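Local coordinates for putative drug/sodium antiporter (Escherichia coli, PDB 4Z3N), which probably exports the genotoxin colibactin across the cell membrane as a MATE-family transporter, by antiport with cations as is usual in this family, at residues 321-330 with 454-464. Sequence-based numbering, arbitrary orientation.
With CAC (cacodylate ion), chain I.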
ATOM      1  N   TRP A 321      20.987  -7.607  -5.710  1.00 31.00           N
ATOM      2  CA  TRP A 321      21.652  -7.678  -4.427  1.00 26.99           C
ATOM      3  C   TRP A 321      22.149  -9.086  -4.204  1.00 32.11           C
ATOM      4  O   TRP A 321      23.297  -9.285  -3.795  1.00 33.84           O
ATOM      5  CB  TRP A 321      20.710  -7.260  -3.308  1.00 27.40           C
ATOM      6  CG  TRP A 321      21.266  -7.432  -1.937  1.00 27.50           C
ATOM      7  CD1 TRP A 321      21.091  -8.501  -1.106  1.00 26.30           C
ATOM      8  CD2 TRP A 321      22.055  -6.484  -1.215  1.00 26.29           C
ATOM      9  NE1 TRP A 321      21.745  -8.282   0.087  1.00 30.30           N
ATOM     10  CE2 TRP A 321      22.345  -7.049   0.044  1.00 28.38           C
ATOM     11  CE3 TRP A 321      22.545  -5.209  -1.509  1.00 26.86           C
ATOM     12  CZ2 TRP A 321      23.104  -6.389   1.003  1.00 28.04           C
ATOM     13  CZ3 TRP A 321      23.310  -4.557  -0.557  1.00 28.85           C
ATOM     14  CH2 TRP A 321      23.572  -5.146   0.688  1.00 27.57           C
ATOM     15  N   GLY A 322      21.278 -10.059  -4.477  1.00 30.20           N
ATOM     16  CA  GLY A 322      21.636 -11.463  -4.380  1.00 33.69           C
ATOM     17  C   GLY A 322      22.768 -11.866  -5.326  1.00 35.60           C
ATOM     18  O   GLY A 322      23.624 -12.670  -4.981  1.00 32.82           O
ATOM     19  N   HIS A 323      22.751 -11.296  -6.525  1.00 34.28           N
ATOM     20  CA  HIS A 323      23.763 -11.525  -7.534  1.00 33.82           C
ATOM     21  C   HIS A 323      25.077 -10.817  -7.193  1.00 35.89           C
ATOM     22  O   HIS A 323      26.064 -10.982  -7.894  1.00 43.87           O
ATOM     23  CB  HIS A 323      23.237 -11.054  -8.892  1.00 38.13           C
ATOM     24  CG  HIS A 323      23.991 -11.598 -10.067  1.00 43.62           C
ATOM     25  ND1 HIS A 323      25.237 -11.137 -10.432  1.00 41.07           N
ATOM     26  CD2 HIS A 323      23.653 -12.535 -10.986  1.00 45.38           C
ATOM     27  CE1 HIS A 323      25.642 -11.776 -11.514  1.00 44.31           C
ATOM     28  NE2 HIS A 323      24.696 -12.627 -11.873  1.00 49.54           N
ATOM     29  N   GLY A 324      25.087 -10.019  -6.127  1.00 32.10           N
ATOM     30  CA  GLY A 324      26.303  -9.361  -5.683  1.00 26.10           C
ATOM     31  C   GLY A 324      26.598  -7.992  -6.289  1.00 29.77           C
ATOM     32  O   GLY A 324      27.620  -7.403  -5.978  1.00 25.55           O
ATOM     33  N   ASN A 325      25.700  -7.448  -7.112  1.00 31.08           N
ATOM     34  CA  ASN A 325      25.997  -6.176  -7.752  1.00 28.18           C
ATOM     35  C   ASN A 325      25.321  -5.021  -7.010  1.00 29.24           C
ATOM     36  O   ASN A 325      24.183  -4.659  -7.315  1.00 31.41           O
ATOM     37  CB  ASN A 325      25.530  -6.236  -9.220  1.00 28.87           C
ATOM     38  CG  ASN A 325      26.047  -5.078 -10.081  1.00 32.54           C
ATOM     39  OD1 ASN A 325      26.386  -3.986  -9.587  1.00 27.56           O
ATOM     40  ND2 ASN A 325      26.072  -5.312 -11.398  1.00 28.17           N
ATOM     41  N   VAL A 326      26.094  -4.365  -6.139  1.00 25.87           N
ATOM     42  CA  VAL A 326      25.583  -3.338  -5.241  1.00 26.56           C
ATOM     43  C   VAL A 326      25.400  -1.997  -5.932  1.00 26.99           C
ATOM     44  O   VAL A 326      24.475  -1.260  -5.641  1.00 31.09           O
ATOM     45  CB  VAL A 326      26.523  -3.123  -4.040  1.00 27.71           C
ATOM     46  CG1 VAL A 326      26.003  -1.986  -3.156  1.00 26.48           C
ATOM     47  CG2 VAL A 326      26.708  -4.399  -3.268  1.00 26.37           C
ATOM     48  N   THR A 327      26.328  -1.692  -6.826  1.00 30.62           N
ATOM     49  CA  THR A 327      26.331  -0.483  -7.636  1.00 27.60           C
ATOM     50  C   THR A 327      25.044  -0.369  -8.449  1.00 29.10           C
ATOM     51  O   THR A 327      24.412   0.701  -8.519  1.00 26.31           O
ATOM     52  CB  THR A 327      27.563  -0.484  -8.578  1.00 25.83           C
ATOM     53  OG1 THR A 327      28.665   0.121  -7.903  1.00 32.29           O
ATOM     54  CG2 THR A 327      27.289   0.275  -9.851  1.00 25.17           C
ATOM     55  N   ARG A 328      24.666  -1.489  -9.060  1.00 26.40           N
ATOM     56  CA  ARG A 328      23.491  -1.541  -9.891  1.00 23.88           C
ATOM     57  C   ARG A 328      22.222  -1.335  -9.045  1.00 27.07           C
ATOM     58  O   ARG A 328      21.253  -0.737  -9.524  1.00 25.06           O
ATOM     59  CB  ARG A 328      23.451  -2.866 -10.649  1.00 26.46           C
ATOM     60  CG  ARG A 328      22.313  -2.962 -11.654  1.00 29.46           C
ATOM     61  CD  ARG A 328      22.514  -4.064 -12.686  1.00 27.67           C
ATOM     62  NE  ARG A 328      21.332  -4.218 -13.536  1.00 31.53           N
ATOM     63  CZ  ARG A 328      21.095  -3.496 -14.626  1.00 31.27           C
ATOM     64  NH1 ARG A 328      21.956  -2.561 -14.993  1.00 30.26           N
ATOM     65  NH2 ARG A 328      19.997  -3.704 -15.338  1.00 28.99           N
ATOM     66  N   THR A 329      22.237  -1.812  -7.795  1.00 25.47           N
ATOM     67  CA  THR A 329      21.078  -1.645  -6.916  1.00 29.07           C
ATOM     68  C   THR A 329      20.940  -0.157  -6.576  1.00 27.74           C
ATOM     69  O   THR A 329      19.829   0.371  -6.509  1.00 29.76           O
ATOM     70  CB  THR A 329      21.158  -2.502  -5.593  1.00 25.04           C
ATOM     71  OG1 THR A 329      22.172  -1.995  -4.715  1.00 26.72           O
ATOM     72  CG2 THR A 329      21.436  -3.967  -5.890  1.00 24.29           C
ATOM     73  N   LEU A 330      22.072   0.516  -6.397  1.00 24.31           N
ATOM     74  CA  LEU A 330      22.086   1.952  -6.166  1.00 25.62           C
ATOM     75  C   LEU A 330      21.606   2.722  -7.397  1.00 27.45           C
ATOM     76  O   LEU A 330      20.838   3.684  -7.270  1.00 26.95           O
ATOM     77  CB  LEU A 330      23.488   2.421  -5.774  1.00 24.37           C
ATOM     78  CG  LEU A 330      23.944   2.170  -4.348  1.00 28.37           C
ATOM     79  CD1 LEU A 330      25.237   2.952  -4.055  1.00 28.73           C
ATOM     80  CD2 LEU A 330      22.840   2.543  -3.354  1.00 28.61           C
ATOM     81  N   LEU A 454      21.792   6.775   0.477  1.00 32.44           N
ATOM     82  CA  LEU A 454      21.817   5.858  -0.648  1.00 31.80           C
ATOM     83  C   LEU A 454      23.018   6.173  -1.510  1.00 29.80           C
ATOM     84  O   LEU A 454      22.998   6.993  -2.415  1.00 35.41           O
ATOM     85  CB  LEU A 454      20.509   5.932  -1.461  1.00 32.24           C
ATOM     86  CG  LEU A 454      19.366   4.962  -1.096  1.00 31.45           C
ATOM     87  CD1 LEU A 454      19.723   3.521  -1.466  1.00 27.27           C
ATOM     88  CD2 LEU A 454      18.919   5.054   0.381  1.00 27.77           C
ATOM     89  N   ARG A 455      24.044   5.391  -1.298  1.00 34.71           N
ATOM     90  CA  ARG A 455      25.317   5.652  -1.918  1.00 42.02           C
ATOM     91  C   ARG A 455      26.247   4.573  -1.400  1.00 35.40           C
ATOM     92  O   ARG A 455      25.941   3.920  -0.391  1.00 34.68           O
ATOM     93  CB  ARG A 455      25.811   7.074  -1.591  1.00 35.51           C
ATOM     94  CG  ARG A 455      25.905   7.408  -0.132  1.00 37.22           C
ATOM     95  CD  ARG A 455      26.686   8.695   0.092  1.00 44.41           C
ATOM     96  NE  ARG A 455      25.833   9.885   0.177  1.00 57.94           N
ATOM     97  CZ  ARG A 455      25.662  10.780  -0.799  1.00 60.98           C
ATOM     98  NH1 ARG A 455      26.284  10.640  -1.968  1.00 50.91           N
ATOM     99  NH2 ARG A 455      24.868  11.828  -0.601  1.00 55.43           N
ATOM    100  N   LEU A 456      27.350   4.356  -2.100  1.00 33.16           N
ATOM    101  CA  LEU A 456      28.360   3.415  -1.620  1.00 31.21           C
ATOM    102  C   LEU A 456      28.857   3.811  -0.250  1.00 25.60           C
ATOM    103  O   LEU A 456      29.111   4.987   0.016  1.00 25.85           O
ATOM    104  CB  LEU A 456      29.541   3.337  -2.586  1.00 31.10           C
ATOM    105  CG  LEU A 456      29.208   2.546  -3.825  1.00 30.50           C
ATOM    106  CD1 LEU A 456      30.299   2.740  -4.878  1.00 29.62           C
ATOM    107  CD2 LEU A 456      29.028   1.085  -3.393  1.00 31.10           C
ATOM    108  N   SER A 457      28.969   2.815   0.616  1.00 23.44           N
ATOM    109  CA  SER A 457      29.564   2.967   1.934  1.00 25.66           C
ATOM    110  C   SER A 457      30.241   1.655   2.274  1.00 28.67           C
ATOM    111  O   SER A 457      29.888   0.623   1.705  1.00 29.40           O
ATOM    112  CB  SER A 457      28.515   3.315   2.977  1.00 24.69           C
ATOM    113  OG  SER A 457      27.720   2.181   3.270  1.00 29.69           O
ATOM    114  N   PRO A 458      31.242   1.687   3.167  1.00 31.60           N
ATOM    115  CA  PRO A 458      31.843   0.431   3.634  1.00 29.42           C
ATOM    116  C   PRO A 458      30.788  -0.553   4.151  1.00 31.07           C
ATOM    117  O   PRO A 458      30.759  -1.709   3.705  1.00 30.42           O
ATOM    118  CB  PRO A 458      32.759   0.886   4.768  1.00 27.41           C
ATOM    119  CG  PRO A 458      33.145   2.293   4.392  1.00 31.83           C
ATOM    120  CD  PRO A 458      32.022   2.872   3.576  1.00 31.70           C
ATOM    121  N   ARG A 459      29.894  -0.076   5.015  1.00 30.40           N
ATOM    122  CA  ARG A 459      28.873  -0.923   5.634  1.00 33.12           C
ATOM    123  C   ARG A 459      27.947  -1.573   4.612  1.00 34.19           C
ATOM    124  O   ARG A 459      27.664  -2.781   4.682  1.00 33.30           O
ATOM    125  CB  ARG A 459      28.045  -0.108   6.613  1.00 39.27           C
ATOM    126  CG  ARG A 459      26.933  -0.872   7.267  1.00 38.35           C
ATOM    127  CD  ARG A 459      25.899   0.080   7.746  1.00 40.01           C
ATOM    128  NE  ARG A 459      25.945   0.281   9.188  1.00 46.55           N
ATOM    129  CZ  ARG A 459      25.148   1.123   9.841  1.00 49.76           C
ATOM    130  NH1 ARG A 459      24.255   1.847   9.175  1.00 50.20           N
ATOM    131  NH2 ARG A 459      25.249   1.250  11.156  1.00 56.00           N
ATOM    132  N   LEU A 460      27.472  -0.772   3.663  1.00 29.99           N
ATOM    133  CA  LEU A 460      26.620  -1.300   2.600  1.00 29.11           C
ATOM    134  C   LEU A 460      27.317  -2.432   1.807  1.00 29.30           C
ATOM    135  O   LEU A 460      26.705  -3.453   1.517  1.00 25.11           O
ATOM    136  CB  LEU A 460      26.184  -0.174   1.664  1.00 20.96           C
ATOM    137  CG  LEU A 460      25.250  -0.741   0.615  1.00 24.76           C
ATOM    138  CD1 LEU A 460      23.914  -1.169   1.241  1.00 19.42           C
ATOM    139  CD2 LEU A 460      25.087   0.208  -0.565  1.00 22.30           C
ATOM    140  N   LEU A 461      28.600  -2.244   1.485  1.00 30.09           N
ATOM    141  CA  LEU A 461      29.427  -3.287   0.860  1.00 29.83           C
ATOM    142  C   LEU A 461      29.706  -4.482   1.792  1.00 30.44           C
ATOM    143  O   LEU A 461      29.618  -5.628   1.376  1.00 31.18           O
ATOM    144  CB  LEU A 461      30.748  -2.695   0.373  1.00 29.59           C
ATOM    145  CG  LEU A 461      30.648  -1.754  -0.827  1.00 30.13           C
ATOM    146  CD1 LEU A 461      32.045  -1.469  -1.318  1.00 34.21           C
ATOM    147  CD2 LEU A 461      29.798  -2.336  -1.951  1.00 26.34           C
ATOM    148  N   ARG A 462      30.024  -4.228   3.054  1.00 30.67           N
ATOM    149  CA  ARG A 462      30.082  -5.335   3.999  1.00 34.26           C
ATOM    150  C   ARG A 462      28.770  -6.139   4.072  1.00 33.80           C
ATOM    151  O   ARG A 462      28.810  -7.368   4.141  1.00 31.99           O
ATOM    152  CB  ARG A 462      30.440  -4.853   5.396  1.00 31.99           C
ATOM    153  CG  ARG A 462      30.953  -5.988   6.237  1.00 38.33           C
ATOM    154  CD  ARG A 462      30.488  -5.939   7.657  1.00 42.73           C
ATOM    155  NE  ARG A 462      30.423  -4.589   8.196  1.00 50.54           N
ATOM    156  CZ  ARG A 462      29.474  -4.201   9.041  1.00 50.01           C
ATOM    157  NH1 ARG A 462      28.544  -5.069   9.403  1.00 44.86           N
ATOM    158  NH2 ARG A 462      29.447  -2.957   9.509  1.00 53.65           N
ATOM    159  N   TRP A 463      27.624  -5.452   4.067  1.00 30.83           N
ATOM    160  CA  TRP A 463      26.319  -6.128   4.164  1.00 34.38           C
ATOM    161  C   TRP A 463      26.096  -7.150   3.047  1.00 34.15           C
ATOM    162  O   TRP A 463      25.562  -8.239   3.279  1.00 31.63           O
ATOM    163  CB  TRP A 463      25.175  -5.110   4.137  1.00 35.69           C
ATOM    164  CG  TRP A 463      24.883  -4.439   5.425  1.00 31.54           C
ATOM    165  CD1 TRP A 463      25.417  -4.731   6.640  1.00 35.80           C
ATOM    166  CD2 TRP A 463      23.986  -3.351   5.629  1.00 29.60           C
ATOM    167  NE1 TRP A 463      24.907  -3.892   7.595  1.00 34.46           N
ATOM    168  CE2 TRP A 463      24.020  -3.035   7.000  1.00 40.35           C
ATOM    169  CE3 TRP A 463      23.146  -2.619   4.790  1.00 29.84           C
ATOM    170  CZ2 TRP A 463      23.241  -2.008   7.554  1.00 39.30           C
ATOM    171  CZ3 TRP A 463      22.371  -1.603   5.343  1.00 31.13           C
ATOM    172  CH2 TRP A 463      22.427  -1.308   6.708  1.00 29.45           C
ATOM    173  N   ASN A 464      26.506  -6.774   1.837  1.00 33.09           N
ATOM    174  CA  ASN A 464      26.461  -7.652   0.674  1.00 31.37           C
ATOM    175  C   ASN A 464      27.475  -8.821   0.715  1.00 32.53           C
ATOM    176  O   ASN A 464      27.181  -9.924   0.240  1.00 26.93           O
ATOM    177  CB  ASN A 464      26.674  -6.830  -0.585  1.00 26.34           C
ATOM    178  CG  ASN A 464      26.190  -7.546  -1.821  1.00 27.87           C
ATOM    179  OD1 ASN A 464      26.985  -7.934  -2.675  1.00 30.90           O
ATOM    180  ND2 ASN A 464      24.879  -7.762  -1.908  1.00 29.15           N
TER
HETATM  181 AS   CAC I 508      25.958  -3.959  11.472  1.00 84.84          AS
HETATM  182  O1  CAC I 508      27.143  -2.997  10.850  1.00 62.46           O
HETATM  183  O2  CAC I 508      24.402  -3.304  10.969  1.00 70.74           O
HETATM  184  C1  CAC I 508      26.119  -5.785  10.847  1.00 49.07           C
HETATM  185  C2  CAC I 508      26.050  -3.948  13.398  1.00 78.23           C
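Helix 458-464 lies against the end of helix 286-322, the turn through Gly324 and the start of helix 326-330; the axes of 326-330 and 458-464 approach to 11.5 Å at 120°. Asn464 carries the polar part of the contact. Its ND2 donates to Trp321 O in a fairly straight bond of 2.9 Å, and the acceptor lies close to the amide plane. Trp321 O also takes Gly324 N, which reaches it from the opposite face of the carbonyl plane. This second bond belongs to the Schellman motif that ends helix 286-322, so Asn464 bonds to a carbonyl of the last helical turn. The same ND2 sits over the centre of one face of the Trp321 indole, with ring and amide planes 75° apart. Asn464 CB makes a CH-pi contact over the six-membered ring, 4.0 Å from its centroid. With Trp321 CG anti to the backbone N (chi1 174°), the indole extends under Asn464, and its CH2 meets Trp463 CB at 3.8 Å.

Val326 divides its methyls between neighbours. CG1 packs on Leu460 CD2 at 3.5 Å, while CG2 lies against the Asn464 amide carbon and Leu461 CD2. Leu330 reaches the segment before the helix: its CD1 rests on the backbone between Arg455 and Leu456, and its CD2 meets Leu454 CD1 at 3.8 Å. Tyr395 of helix 382-399 touches Leu330, Leu454 and Leu460. Arg462 NH1 and NH2 both donate to O1 of a cacodylate ion, probably from the crystallisation liquor.

Ser457 N-caps its helix, accepting from Leu460 N. In this MATE transporter the last modelled helix, 458-467, follows the predicted last transmembrane helix and packs on the short turn, Schellman end then Asn325 N-cap, that joins two predicted transmembrane helices.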